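Local coordinates for protein SusD homolog (Bacteroides thetaiotaomicron VPI-5482, PDB 3IV0) that is of unknown function but, as a SusD-family protein of the outer membrane, probably binds glycans at the cell surface, at residues D116-S121 against A183-W188; G304-T309 against I415-C420. All coordinates share one frame; numbering follows the deposited sequence.

Interaction 1: residues D116-S121 against A183-W188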
# COMPACT_ATOMS: atom_id res chain seq x y z
N ASP A 116 -27.69 -9.31 -14.89
CA ASP A 116 -27.49 -7.98 -15.42
C ASP A 116 -26.11 -7.88 -16.07
O ASP A 116 -25.11 -8.17 -15.43
CB ASP A 116 -27.61 -7.00 -14.25
CG ASP A 116 -27.62 -5.56 -14.69
OD1 ASP A 116 -26.56 -5.00 -15.02
OD2 ASP A 116 -28.70 -4.94 -14.66
N GLU A 117 -26.05 -7.45 -17.33
CA GLU A 117 -24.78 -7.45 -18.03
C GLU A 117 -23.84 -6.35 -17.57
O GLU A 117 -22.62 -6.52 -17.69
CB GLU A 117 -25.00 -7.36 -19.55
CG GLU A 117 -25.69 -8.59 -20.12
CD GLU A 117 -24.83 -9.87 -20.03
OE1 GLU A 117 -23.65 -9.80 -19.64
OE2 GLU A 117 -25.36 -10.95 -20.37
N LEU A 118 -24.36 -5.24 -17.05
CA LEU A 118 -23.50 -4.21 -16.50
C LEU A 118 -22.83 -4.78 -15.26
O LEU A 118 -21.60 -4.60 -15.09
CB LEU A 118 -24.28 -2.94 -16.15
CG LEU A 118 -23.47 -1.80 -15.52
CD1 LEU A 118 -22.34 -1.35 -16.43
CD2 LEU A 118 -24.40 -0.64 -15.16
N LYS A 119 -23.58 -5.46 -14.41
CA LYS A 119 -22.99 -6.06 -13.22
C LYS A 119 -22.00 -7.15 -13.60
O LYS A 119 -20.96 -7.28 -12.97
CB LYS A 119 -24.06 -6.60 -12.27
CG LYS A 119 -24.90 -5.51 -11.58
CD LYS A 119 -24.05 -4.48 -10.86
CE LYS A 119 -24.89 -3.68 -9.86
NZ LYS A 119 -25.34 -4.52 -8.71
N ARG A 120 -22.30 -7.95 -14.62
CA ARG A 120 -21.36 -8.98 -15.05
C ARG A 120 -20.04 -8.36 -15.48
O ARG A 120 -18.95 -8.82 -15.05
CB ARG A 120 -21.96 -9.84 -16.20
CG ARG A 120 -20.99 -10.86 -16.71
CD ARG A 120 -21.54 -12.19 -17.15
NE ARG A 120 -22.84 -12.13 -17.83
CZ ARG A 120 -23.71 -13.12 -17.76
NH1 ARG A 120 -23.43 -14.20 -17.05
NH2 ARG A 120 -24.88 -13.01 -18.36
N SER A 121 -20.10 -7.28 -16.25
CA SER A 121 -18.90 -6.58 -16.69
C SER A 121 -18.17 -5.95 -15.51
O SER A 121 -16.93 -5.99 -15.45
CB SER A 121 -19.23 -5.48 -17.68
OG SER A 121 -19.78 -6.04 -18.87
N ALA A 183 -17.00 5.67 -17.64
CA ALA A 183 -16.92 5.26 -16.24
C ALA A 183 -18.25 4.73 -15.76
O ALA A 183 -18.77 5.12 -14.73
CB ALA A 183 -16.40 6.42 -15.32
N GLU A 184 -18.80 3.82 -16.56
CA GLU A 184 -20.05 3.14 -16.22
C GLU A 184 -19.84 1.77 -15.59
O GLU A 184 -20.51 1.41 -14.63
CB GLU A 184 -20.92 2.99 -17.47
CG GLU A 184 -21.35 4.32 -18.02
CD GLU A 184 -22.28 4.20 -19.22
OE1 GLU A 184 -22.53 3.07 -19.67
OE2 GLU A 184 -22.75 5.25 -19.70
N VAL A 185 -18.94 0.99 -16.18
CA VAL A 185 -18.62 -0.32 -15.65
C VAL A 185 -17.89 -0.20 -14.30
O VAL A 185 -18.26 -0.86 -13.33
CB VAL A 185 -17.82 -1.13 -16.67
CG1 VAL A 185 -17.36 -2.43 -16.06
CG2 VAL A 185 -18.68 -1.40 -17.91
N LEU A 186 -16.86 0.64 -14.24
CA LEU A 186 -16.27 1.06 -12.95
C LEU A 186 -16.45 2.55 -12.83
O LEU A 186 -15.84 3.32 -13.55
CB LEU A 186 -14.77 0.71 -12.89
CG LEU A 186 -14.45 -0.78 -12.87
CD1 LEU A 186 -12.92 -0.95 -12.94
CD2 LEU A 186 -15.03 -1.50 -11.65
N PRO A 187 -17.30 2.99 -11.90
CA PRO A 187 -17.51 4.41 -11.82
C PRO A 187 -16.32 5.08 -11.16
O PRO A 187 -15.44 4.38 -10.61
CB PRO A 187 -18.73 4.53 -10.92
CG PRO A 187 -18.57 3.37 -9.98
CD PRO A 187 -18.04 2.27 -10.85
N TRP A 188 -16.29 6.39 -11.19
CA TRP A 188 -15.29 7.13 -10.44
C TRP A 188 -15.45 6.90 -8.95
O TRP A 188 -14.48 6.79 -8.22
CB TRP A 188 -15.34 8.63 -10.71
CG TRP A 188 -14.96 9.02 -12.10
CD1 TRP A 188 -15.81 9.36 -13.11
CD2 TRP A 188 -13.63 9.10 -12.64
NE1 TRP A 188 -15.10 9.66 -14.25
CE2 TRP A 188 -13.76 9.53 -13.98
CE3 TRP A 188 -12.36 8.92 -12.11
CZ2 TRP A 188 -12.65 9.75 -14.79
CZ3 TRP A 188 -11.27 9.14 -12.93
CH2 TRP A 188 -11.43 9.54 -14.25
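Val-185 carries this surface contact, setting its two methyls against Leu-118 and Ser-121 at the start of helix 117-142. The touching is van der Waals: methyls on methyls and methyls on backbone carbonyls. CG2 of Val-185 meets CD1 of Leu-118 at 3.9 Å, while CG1 of Val-185 lies 3.6 Å from the carbonyl O of Ser-121 and also packs on CB of that serine. With CG1 anti to the backbone N (chi1 174°), that branch turns to Ser-121, while CG2 sits between CD1 of Leu-118 and CB of Ser-121. Leu-118 extends over the loop in turn: its CD1 comes within 3.8 Å of the backbone O of Glu-184 and also rests against CA of Val-185. Cut back to an alanine, this valine would lose both methyls, which is likely to leave CD1 of Leu-118 and the Ser-121 carbonyl without their cover and open a gap between loop and helix.

Within the helix start, polar bonds fix the backbone and Arg-120. Asp-116 is the N-cap of the helix: its OD1 takes a well-directed bond from Lys-119 N (3.1 Å, 159°) and a weak one from Leu-118 N. Arg-120 grips Glu-117 side-on, NE to OE1 at 3.1 Å and NH2 to OE2 at 2.9 Å. Both oxygens are met from above the carboxylate plane, and both lie near the guanidinium plane. Its remaining nitrogen, NH1, binds the carbonyls of Ile-109 and Val-112, tying the helix start to the loop before it.

Arg-122, next after Ser-121, holds the loop by its carbonyls, NE to Val-185 O and NH2 to Glu-184 O, and Asp-180 receives the amides of Glu-184, Val-185 and Leu-186. The whole is a side-chain-capped helix N-terminus packed against an irregular loop, in a region assigned to the starch-binding, outer-membrane-associating family of the TPR clan.

Interaction 2: residues G304-T309 against I415-C420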
# COMPACT_ATOMS: atom_id res chain seq x y z
N GLY A 304 13.78 10.69 16.68
CA GLY A 304 13.54 12.12 16.71
C GLY A 304 14.36 12.87 15.70
O GLY A 304 13.88 13.84 15.14
N ASP A 305 15.57 12.40 15.41
CA ASP A 305 16.40 13.01 14.38
C ASP A 305 15.74 12.84 13.03
O ASP A 305 15.70 13.78 12.24
CB ASP A 305 17.80 12.40 14.37
CG ASP A 305 18.59 12.70 15.64
OD1 ASP A 305 18.64 13.87 16.07
OD2 ASP A 305 19.17 11.75 16.20
N TYR A 306 15.23 11.64 12.74
CA TYR A 306 14.50 11.44 11.50
C TYR A 306 13.33 12.41 11.36
O TYR A 306 13.14 13.02 10.31
CB TYR A 306 13.99 10.01 11.41
CG TYR A 306 13.23 9.75 10.13
CD1 TYR A 306 13.87 9.88 8.89
CD2 TYR A 306 11.90 9.41 10.15
CE1 TYR A 306 13.21 9.64 7.70
CE2 TYR A 306 11.21 9.15 8.93
CZ TYR A 306 11.90 9.29 7.73
OH TYR A 306 11.25 9.05 6.53
N LEU A 307 12.53 12.56 12.41
CA LEU A 307 11.35 13.39 12.33
C LEU A 307 11.73 14.88 12.27
O LEU A 307 11.01 15.67 11.68
CB LEU A 307 10.36 13.03 13.46
CG LEU A 307 9.80 11.59 13.40
CD1 LEU A 307 8.87 11.36 14.58
CD2 LEU A 307 9.09 11.28 12.06
N MSE A 308 12.85 15.26 12.87
CA MSE A 308 13.34 16.63 12.71
C MSE A 308 13.76 16.88 11.26
O MSE A 308 13.70 18.02 10.78
CB MSE A 308 14.50 16.92 13.66
CG MSE A 308 14.07 17.26 15.08
SE MSE A 308 15.57 17.76 16.22
CE MSE A 308 16.27 16.06 16.53
N THR A 309 14.22 15.85 10.56
CA THR A 309 14.53 15.97 9.12
C THR A 309 13.27 16.01 8.27
O THR A 309 13.10 16.86 7.38
CB THR A 309 15.35 14.78 8.64
OG1 THR A 309 16.64 14.83 9.27
CG2 THR A 309 15.48 14.74 7.09
N ILE A 415 9.41 16.21 -3.81
CA ILE A 415 8.28 15.32 -3.99
C ILE A 415 8.49 14.01 -3.21
O ILE A 415 7.55 13.53 -2.56
CB ILE A 415 8.03 15.06 -5.48
CG1 ILE A 415 7.61 16.35 -6.20
CG2 ILE A 415 6.98 13.94 -5.67
CD1 ILE A 415 7.78 16.30 -7.73
N PHE A 416 9.71 13.45 -3.25
CA PHE A 416 10.02 12.26 -2.45
C PHE A 416 9.75 12.53 -0.98
O PHE A 416 9.08 11.76 -0.31
CB PHE A 416 11.47 11.83 -2.64
CG PHE A 416 11.91 10.84 -1.63
CD1 PHE A 416 11.57 9.51 -1.76
CD2 PHE A 416 12.64 11.23 -0.53
CE1 PHE A 416 11.94 8.60 -0.77
CE2 PHE A 416 13.03 10.32 0.43
CZ PHE A 416 12.67 9.00 0.30
N TRP A 417 10.23 13.65 -0.45
CA TRP A 417 10.10 13.90 0.98
C TRP A 417 8.67 14.20 1.33
O TRP A 417 8.20 13.87 2.43
CB TRP A 417 11.04 15.02 1.44
CG TRP A 417 12.47 14.60 1.49
CD1 TRP A 417 13.47 15.02 0.69
CD2 TRP A 417 13.05 13.67 2.41
NE1 TRP A 417 14.64 14.40 1.04
CE2 TRP A 417 14.41 13.57 2.09
CE3 TRP A 417 12.55 12.91 3.46
CZ2 TRP A 417 15.29 12.75 2.80
CZ3 TRP A 417 13.42 12.10 4.16
CH2 TRP A 417 14.77 12.03 3.82
N GLU A 418 7.95 14.83 0.40
CA GLU A 418 6.55 15.09 0.64
C GLU A 418 5.76 13.78 0.76
O GLU A 418 4.83 13.69 1.56
CB GLU A 418 5.92 16.02 -0.42
CG GLU A 418 4.57 16.62 -0.02
CD GLU A 418 4.64 17.59 1.14
OE1 GLU A 418 5.76 18.03 1.51
OE2 GLU A 418 3.56 17.90 1.65
N ARG A 419 6.04 12.80 -0.09
CA ARG A 419 5.39 11.50 0.06
C ARG A 419 5.73 10.88 1.40
O ARG A 419 4.87 10.26 2.04
CB ARG A 419 5.81 10.53 -1.07
CG ARG A 419 5.09 10.80 -2.41
CD ARG A 419 5.35 9.74 -3.50
NE ARG A 419 5.00 8.39 -3.09
CZ ARG A 419 3.78 7.86 -3.16
NH1 ARG A 419 2.75 8.57 -3.58
NH2 ARG A 419 3.56 6.62 -2.76
N CYS A 420 6.96 11.05 1.89
CA CYS A 420 7.31 10.51 3.19
C CYS A 420 6.53 11.18 4.31
O CYS A 420 6.11 10.52 5.26
CB CYS A 420 8.80 10.65 3.42
SG CYS A 420 9.86 9.61 2.39
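A sparse, partly buried contact centred on two aromatic side chains joins the short helix 304-310 to helix 408-422, the latter within the SusD family region. The axes of the two segments approach to 12.3 Å and cross at -124°, so the two backbones stay well apart and side chains bridge the interval, chiefly Tyr-306 and Trp-417. CE1 of Tyr-306 comes to CZ3 of Trp-417 at 4.3 Å, at the indole edge and near its plane. The tyrosine's chi1 of 180° swings its ring out across the gap to helix 408-422, and its OH ends 4.3 Å from CB of Cys-420. Thr-309, nearly one turn on, sets its methyl CG2 against CH2 of Trp-417, again at 4.3 Å.

The indole is also supported from its own helix, where CE2 of Phe-416 stands 3.8 Å above the indole plane, over its centre. SG of Cys-420 lies over one face of the Phe-416 ring, offset toward the rim, and Lys-438 makes a cation-pi contact with the same ring. Leu-310 touches both Trp-417 and Cys-420, extending the apolar surface beyond Thr-309. Glu-418 forms salt bridges with Arg-319, Arg-396 and Arg-421.

With 131 Å² buried and every closest approach at 4.3 Å, the chemistry implies loose dispersion contacts rather than directional bonds between the two segments.

Overall arrangement
Interactions 1 and 2 follow one another along the chain, the first closing before the second opens, and lie on opposite sides of its centre. Their centres are 41 Å apart and their nearest atoms about 17 Å apart, so they do not touch. Interaction 1 is the more peripheral, its centre 25 Å from that of the chain against 18 Å for interaction 2. One brings a loop to a helix start within the range of the starch-binding, outer-membrane-associating family; the other joins two helices from the later half of the chain. Neither contact can be tied to a glycan site; both are structural packing in a mainly helical, single-chain protein.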